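Local coordinates for protein dextranase (Pseudarthrobacter oxydans, PDB 6NZS) that hydrolyses internal alpha-1,6-glucosidic linkages of dextran as a family 49 glycoside hydrolase, at residues A[358-372]-A[381-395]. Sequence-based numbering, arbitrary orientation.
Sequences YKQVGSWYWQTDGIE and NTFFNANDDVLKMYH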
loop_
_atom_site.group_PDB
_atom_site.type_symbol
_atom_site.label_atom_id
_atom_site.label_comp_id
_atom_site.label_asym_id
_atom_site.label_seq_id
_atom_site.Cartn_x
_atom_site.Cartn_y
_atom_site.Cartn_z
ATOM N N TYR A 358 -2.473 -6.469 -7.439
ATOM C CA TYR A 358 -2.107 -5.080 -7.651
ATOM C C TYR A 358 -1.145 -4.693 -6.538
ATOM O O TYR A 358 -1.306 -5.132 -5.391
ATOM C CB TYR A 358 -3.387 -4.244 -7.566
ATOM C CG TYR A 358 -3.203 -2.757 -7.496
ATOM C CD1 TYR A 358 -3.097 -1.992 -8.652
ATOM C CD2 TYR A 358 -3.171 -2.103 -6.269
ATOM C CE1 TYR A 358 -2.950 -0.626 -8.594
ATOM C CE2 TYR A 358 -3.020 -0.732 -6.203
ATOM C CZ TYR A 358 -2.908 0.000 -7.369
ATOM O OH TYR A 358 -2.765 1.364 -7.312
ATOM N N LYS A 359 -0.131 -3.893 -6.878
ATOM C CA LYS A 359 0.904 -3.531 -5.918
ATOM C C LYS A 359 1.222 -2.046 -6.008
ATOM O O LYS A 359 1.196 -1.450 -7.088
ATOM C CB LYS A 359 2.213 -4.303 -6.130
ATOM C CG LYS A 359 2.055 -5.816 -6.222
ATOM C CD LYS A 359 1.887 -6.249 -7.694
ATOM C CE LYS A 359 1.459 -7.673 -7.813
ATOM N NZ LYS A 359 1.393 -8.002 -9.253
ATOM N N GLN A 360 1.539 -1.459 -4.856
ATOM C CA GLN A 360 2.033 -0.091 -4.772
ATOM C C GLN A 360 3.365 -0.118 -4.035
ATOM O O GLN A 360 3.450 -0.663 -2.934
ATOM C CB GLN A 360 1.016 0.789 -4.040
ATOM C CG GLN A 360 1.394 2.250 -3.934
ATOM C CD GLN A 360 0.314 3.051 -3.220
ATOM O OE1 GLN A 360 -0.885 2.718 -3.271
ATOM N NE2 GLN A 360 0.725 4.091 -2.534
ATOM N N VAL A 361 4.412 0.431 -4.661
ATOM C CA VAL A 361 5.772 0.396 -4.127
ATOM C C VAL A 361 6.384 1.789 -4.197
ATOM O O VAL A 361 5.975 2.632 -4.997
ATOM C CB VAL A 361 6.689 -0.610 -4.868
ATOM C CG1 VAL A 361 6.132 -2.018 -4.766
ATOM C CG2 VAL A 361 6.864 -0.227 -6.332
ATOM N N GLY A 362 7.392 2.018 -3.362
ATOM C CA GLY A 362 8.108 3.287 -3.436
ATOM C C GLY A 362 7.290 4.504 -3.054
ATOM O O GLY A 362 7.427 5.565 -3.680
ATOM N N SER A 363 6.477 4.394 -2.007
ATOM C CA SER A 363 5.592 5.484 -1.586
ATOM C C SER A 363 6.291 6.352 -0.534
ATOM O O SER A 363 5.939 6.385 0.648
ATOM C CB SER A 363 4.275 4.918 -1.075
ATOM O OG SER A 363 3.562 4.280 -2.123
ATOM N N TRP A 364 7.306 7.089 -0.997
ATOM C CA TRP A 364 8.170 7.823 -0.075
ATOM C C TRP A 364 7.541 9.113 0.441
ATOM O O TRP A 364 7.716 9.455 1.614
ATOM C CB TRP A 364 9.502 8.125 -0.759
ATOM C CG TRP A 364 10.150 6.909 -1.342
ATOM C CD1 TRP A 364 10.245 6.580 -2.670
ATOM C CD2 TRP A 364 10.792 5.852 -0.619
ATOM N NE1 TRP A 364 10.915 5.390 -2.815
ATOM C CE2 TRP A 364 11.263 4.920 -1.575
ATOM C CE3 TRP A 364 11.026 5.606 0.737
ATOM C CZ2 TRP A 364 11.946 3.756 -1.213
ATOM C CZ3 TRP A 364 11.706 4.446 1.104
ATOM C CH2 TRP A 364 12.157 3.536 0.130
ATOM N N TYR A 365 6.842 9.849 -0.424
ATOM C CA TYR A 365 6.257 11.126 -0.038
ATOM C C TYR A 365 5.043 10.909 0.861
ATOM O O TYR A 365 4.380 9.873 0.803
ATOM C CB TYR A 365 5.769 11.862 -1.291
ATOM C CG TYR A 365 6.837 12.300 -2.267
ATOM C CD1 TYR A 365 7.918 13.083 -1.854
ATOM C CD2 TYR A 365 6.760 11.937 -3.609
ATOM C CE1 TYR A 365 8.885 13.487 -2.759
ATOM C CE2 TYR A 365 7.723 12.337 -4.522
ATOM C CZ TYR A 365 8.786 13.108 -4.090
ATOM O OH TYR A 365 9.751 13.505 -5.000
ATOM N N TRP A 366 4.735 11.919 1.683
ATOM C CA TRP A 366 3.408 11.995 2.277
ATOM C C TRP A 366 2.359 12.032 1.170
ATOM O O TRP A 366 2.652 12.305 0.002
ATOM C CB TRP A 366 3.260 13.296 3.075
ATOM C CG TRP A 366 3.991 13.327 4.372
ATOM C CD1 TRP A 366 4.329 12.259 5.152
ATOM C CD2 TRP A 366 4.492 14.490 5.047
ATOM N NE1 TRP A 366 5.004 12.685 6.273
ATOM C CE2 TRP A 366 5.115 14.051 6.234
ATOM C CE3 TRP A 366 4.479 15.858 4.759
ATOM C CZ2 TRP A 366 5.725 14.931 7.135
ATOM C CZ3 TRP A 366 5.079 16.737 5.667
ATOM C CH2 TRP A 366 5.693 16.265 6.834
ATOM N N GLN A 367 1.107 11.783 1.557
ATOM C CA GLN A 367 -0.042 11.866 0.661
ATOM C C GLN A 367 0.011 10.830 -0.454
ATOM O O GLN A 367 -0.642 10.983 -1.491
ATOM C CB GLN A 367 -0.252 13.288 0.116
ATOM C CG GLN A 367 -0.226 14.348 1.221
ATOM C CD GLN A 367 -0.562 15.737 0.717
ATOM O OE1 GLN A 367 0.321 16.509 0.344
ATOM N NE2 GLN A 367 -1.848 16.058 0.699
ATOM N N THR A 368 0.772 9.753 -0.249
ATOM C CA THR A 368 0.798 8.633 -1.184
ATOM C C THR A 368 -0.220 7.577 -0.752
ATOM O O THR A 368 0.095 6.415 -0.537
ATOM C CB THR A 368 2.211 8.077 -1.306
ATOM O OG1 THR A 368 2.767 7.859 0.002
ATOM C CG2 THR A 368 3.075 9.077 -2.055
ATOM N N ASP A 369 -1.469 8.031 -0.643
ATOM C CA ASP A 369 -2.570 7.199 -0.169
ATOM C C ASP A 369 -2.677 5.926 -0.994
ATOM O O ASP A 369 -2.507 5.946 -2.220
ATOM C CB ASP A 369 -3.906 7.934 -0.353
ATOM C CG ASP A 369 -4.022 9.242 0.441
ATOM O OD1 ASP A 369 -3.001 9.825 0.879
ATOM O OD2 ASP A 369 -5.180 9.708 0.600
ATOM N N GLY A 370 -3.008 4.827 -0.311
ATOM C CA GLY A 370 -3.401 3.593 -0.960
ATOM C C GLY A 370 -4.782 3.678 -1.581
ATOM O O GLY A 370 -5.260 4.760 -1.948
ATOM N N ILE A 371 -5.459 2.591 -1.657
ATOM C CA ILE A 371 -6.626 2.545 -2.528
ATOM C C ILE A 371 -7.888 2.919 -1.766
ATOM O O ILE A 371 -8.040 2.656 -0.570
ATOM C CB ILE A 371 -6.734 1.167 -3.211
ATOM C CG1 ILE A 371 -7.659 1.234 -4.442
ATOM C CG2 ILE A 371 -7.196 0.113 -2.210
ATOM C CD1 ILE A 371 -7.514 0.060 -5.379
ATOM N N GLU A 372 -8.813 3.538 -2.491
ATOM C CA GLU A 372 -10.179 3.753 -2.038
ATOM C C GLU A 372 -11.082 2.901 -2.922
ATOM O O GLU A 372 -11.166 3.130 -4.137
ATOM C CB GLU A 372 -10.546 5.235 -2.144
ATOM C CG GLU A 372 -11.954 5.574 -1.638
ATOM C CD GLU A 372 -12.236 7.069 -1.606
ATOM O OE1 GLU A 372 -11.270 7.868 -1.609
ATOM O OE2 GLU A 372 -13.436 7.441 -1.576
ATOM N N ASN A 381 -5.495 -10.071 -2.883
ATOM C CA ASN A 381 -4.150 -10.481 -3.277
ATOM C C ASN A 381 -3.298 -9.289 -3.694
ATOM O O ASN A 381 -2.895 -9.190 -4.856
ATOM C CB ASN A 381 -4.209 -11.530 -4.402
ATOM C CG ASN A 381 -5.178 -12.667 -4.100
ATOM O OD1 ASN A 381 -5.354 -13.062 -2.951
ATOM N ND2 ASN A 381 -5.800 -13.212 -5.148
ATOM N N THR A 382 -2.999 -8.393 -2.755
ATOM C CA THR A 382 -2.353 -7.127 -3.074
ATOM C C THR A 382 -1.203 -6.855 -2.112
ATOM O O THR A 382 -1.089 -7.475 -1.047
ATOM C CB THR A 382 -3.339 -5.957 -2.989
ATOM O OG1 THR A 382 -3.857 -5.880 -1.656
ATOM C CG2 THR A 382 -4.492 -6.125 -3.964
ATOM N N PHE A 383 -0.334 -5.923 -2.518
ATOM C CA PHE A 383 0.748 -5.407 -1.680
ATOM C C PHE A 383 0.695 -3.889 -1.721
ATOM O O PHE A 383 0.667 -3.304 -2.806
ATOM C CB PHE A 383 2.127 -5.876 -2.188
ATOM C CG PHE A 383 3.279 -5.247 -1.446
ATOM C CD1 PHE A 383 3.745 -5.806 -0.266
ATOM C CD2 PHE A 383 3.876 -4.081 -1.911
ATOM C CE1 PHE A 383 4.805 -5.217 0.441
ATOM C CE2 PHE A 383 4.929 -3.477 -1.208
ATOM C CZ PHE A 383 5.392 -4.047 -0.035
ATOM N N PHE A 384 0.699 -3.248 -0.552
ATOM C CA PHE A 384 0.709 -1.790 -0.483
ATOM C C PHE A 384 1.859 -1.301 0.376
ATOM O O PHE A 384 1.935 -1.626 1.566
ATOM C CB PHE A 384 -0.590 -1.250 0.114
ATOM C CG PHE A 384 -1.756 -1.342 -0.817
ATOM C CD1 PHE A 384 -2.527 -2.490 -0.872
ATOM C CD2 PHE A 384 -2.083 -0.274 -1.638
ATOM C CE1 PHE A 384 -3.605 -2.582 -1.747
ATOM C CE2 PHE A 384 -3.163 -0.346 -2.516
ATOM C CZ PHE A 384 -3.925 -1.503 -2.566
ATOM N N ASN A 385 2.726 -0.494 -0.215
ATOM C CA ASN A 385 3.593 0.407 0.529
ATOM C C ASN A 385 2.953 1.783 0.410
ATOM O O ASN A 385 2.597 2.199 -0.697
ATOM C CB ASN A 385 4.980 0.391 -0.119
ATOM C CG ASN A 385 5.970 1.357 0.513
ATOM O OD1 ASN A 385 6.676 2.055 -0.204
ATOM N ND2 ASN A 385 6.080 1.346 1.831
ATOM N N ALA A 386 2.746 2.465 1.541
ATOM C CA ALA A 386 2.096 3.775 1.518
ATOM C C ALA A 386 2.577 4.622 2.691
ATOM O O ALA A 386 2.848 4.104 3.778
ATOM C CB ALA A 386 0.559 3.668 1.540
ATOM N N ASN A 387 2.677 5.938 2.460
ATOM C CA ASN A 387 3.038 6.919 3.484
ATOM C C ASN A 387 1.873 7.856 3.787
ATOM O O ASN A 387 2.051 9.049 4.029
ATOM C CB ASN A 387 4.300 7.692 3.109
ATOM C CG ASN A 387 4.975 8.323 4.319
ATOM O OD1 ASN A 387 4.675 7.981 5.457
ATOM N ND2 ASN A 387 5.893 9.252 4.073
ATOM N N ASP A 388 0.672 7.304 3.767
ATOM C CA ASP A 388 -0.551 7.966 4.187
ATOM C C ASP A 388 -1.575 6.863 4.425
ATOM O O ASP A 388 -1.213 5.684 4.459
ATOM C CB ASP A 388 -0.980 9.030 3.171
ATOM C CG ASP A 388 -1.558 10.257 3.848
ATOM O OD1 ASP A 388 -2.615 10.104 4.489
ATOM O OD2 ASP A 388 -0.946 11.350 3.779
ATOM N N ASP A 389 -2.850 7.236 4.596
ATOM C CA ASP A 389 -3.935 6.259 4.729
ATOM C C ASP A 389 -3.747 5.154 3.707
ATOM O O ASP A 389 -3.616 5.430 2.513
ATOM C CB ASP A 389 -5.279 6.934 4.418
ATOM C CG ASP A 389 -5.645 8.027 5.390
ATOM O OD1 ASP A 389 -5.331 7.908 6.591
ATOM O OD2 ASP A 389 -6.271 9.020 4.940
ATOM N N VAL A 390 -3.730 3.899 4.170
ATOM C CA VAL A 390 -3.445 2.792 3.258
ATOM C C VAL A 390 -4.727 2.228 2.658
ATOM O O VAL A 390 -4.866 2.123 1.429
ATOM C CB VAL A 390 -2.621 1.672 3.924
ATOM C CG1 VAL A 390 -2.213 0.635 2.862
ATOM C CG2 VAL A 390 -1.384 2.227 4.644
ATOM N N LEU A 391 -5.644 1.810 3.517
ATOM C CA LEU A 391 -6.941 1.290 3.095
ATOM C C LEU A 391 -7.997 2.311 3.502
ATOM O O LEU A 391 -8.313 2.451 4.690
ATOM C CB LEU A 391 -7.217 -0.071 3.725
ATOM C CG LEU A 391 -6.211 -1.160 3.343
ATOM C CD1 LEU A 391 -6.589 -2.474 4.007
ATOM C CD2 LEU A 391 -6.111 -1.324 1.818
ATOM N N LYS A 392 -8.549 3.010 2.511
ATOM C CA LYS A 392 -9.539 4.058 2.740
ATOM C C LYS A 392 -10.913 3.409 2.644
ATOM O O LYS A 392 -11.433 3.170 1.549
ATOM C CB LYS A 392 -9.331 5.186 1.738
ATOM C CG LYS A 392 -8.044 5.967 2.031
ATOM C CD LYS A 392 -7.414 6.560 0.776
ATOM C CE LYS A 392 -8.202 7.760 0.273
ATOM N NZ LYS A 392 -7.437 8.586 -0.715
ATOM N N MET A 393 -11.486 3.116 3.806
ATOM C CA MET A 393 -12.719 2.340 3.917
ATOM C C MET A 393 -13.867 3.336 4.045
ATOM O O MET A 393 -14.373 3.618 5.131
ATOM C CB MET A 393 -12.637 1.392 5.112
ATOM C CG MET A 393 -11.382 0.515 5.125
ATOM S SD MET A 393 -11.071 -0.364 3.578
ATOM C CE MET A 393 -12.545 -1.383 3.444
ATOM N N TYR A 394 -14.271 3.882 2.899
ATOM C CA TYR A 394 -15.199 5.001 2.868
ATOM C C TYR A 394 -16.549 4.640 2.270
ATOM O O TYR A 394 -17.385 5.536 2.108
ATOM C CB TYR A 394 -14.610 6.162 2.051
ATOM C CG TYR A 394 -13.338 6.799 2.600
ATOM C CD1 TYR A 394 -12.862 6.502 3.878
ATOM C CD2 TYR A 394 -12.621 7.700 1.826
ATOM C CE1 TYR A 394 -11.695 7.096 4.366
ATOM C CE2 TYR A 394 -11.467 8.297 2.299
ATOM C CZ TYR A 394 -11.008 7.995 3.572
ATOM O OH TYR A 394 -9.842 8.597 4.021
ATOM N N HIS A 395 -16.784 3.375 1.922
ATOM C CA HIS A 395 -17.958 3.030 1.128
ATOM C C HIS A 395 -18.557 1.704 1.566
ATOM O O HIS A 395 -17.861 0.811 2.050
ATOM C CB HIS A 395 -17.609 2.969 -0.364
ATOM C CG HIS A 395 -17.023 4.240 -0.883
ATOM N ND1 HIS A 395 -17.798 5.304 -1.301
ATOM C CD2 HIS A 395 -15.736 4.643 -0.994
ATOM C CE1 HIS A 395 -17.007 6.297 -1.668
ATOM N NE2 HIS A 395 -15.751 5.924 -1.487
HETATM O O HOH W 1 -5.972 7.256 -3.115
HETATM O O HOH W 2 -10.375 0.757 0.046
HETATM O O HOH W 3 -9.100 8.683 -3.302
#
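Q360 lies beside F384 in parallel strands 359-361 and 382-386. Q360 N donates to F383 O at 2.9 Å, and its O accepts from N385 N. CG is anti to the backbone N (chi1 -178°) and the chain stays extended at chi2 (179°), which carries the amide past F384 to S363 and T368. Q360 CB sits 4.1 Å from F384 CD2. Q360 CG lies 3.5 Å from N385 O. At the amide, Q360 OE1 comes to the edge of the F384 ring, 3.6 Å from F384 CD2. NE2 donates in the amide plane to two oxygens of its own segment, S363 OG and T368 O. S363 OG in turn donates to N385 O at 2.7 Å, from above that carbonyl's plane. With an alanine here in place of Q360, S363 OG and T368 O would probably lose their shared donor and a gap would open beside the F384 ring. The strands are successive rungs of the parallel beta-solenoid, and strand 398-407 follows on the next coil. I371 CG2 and Y358 CE2 both reach the F384 ring, Y358 CE2 lying 3.7 Å from F384 CE2. Past the strands, T368 OG1 accepts from N387 N. N387 ND2 donates to W364 O, while its OD1 is held by the backbone N of E409 and N410. Further on, K392 NZ forms a salt bridge with D369 OD2, 2.8 Å away, using the anti lone pair of D369 OD2. A water accepts from the same NZ and lies beside E372 OE1. E372 OE2 also uses its anti lone pair, taking an N-H from H395 NE2 at 2.8 Å in the imidazole plane.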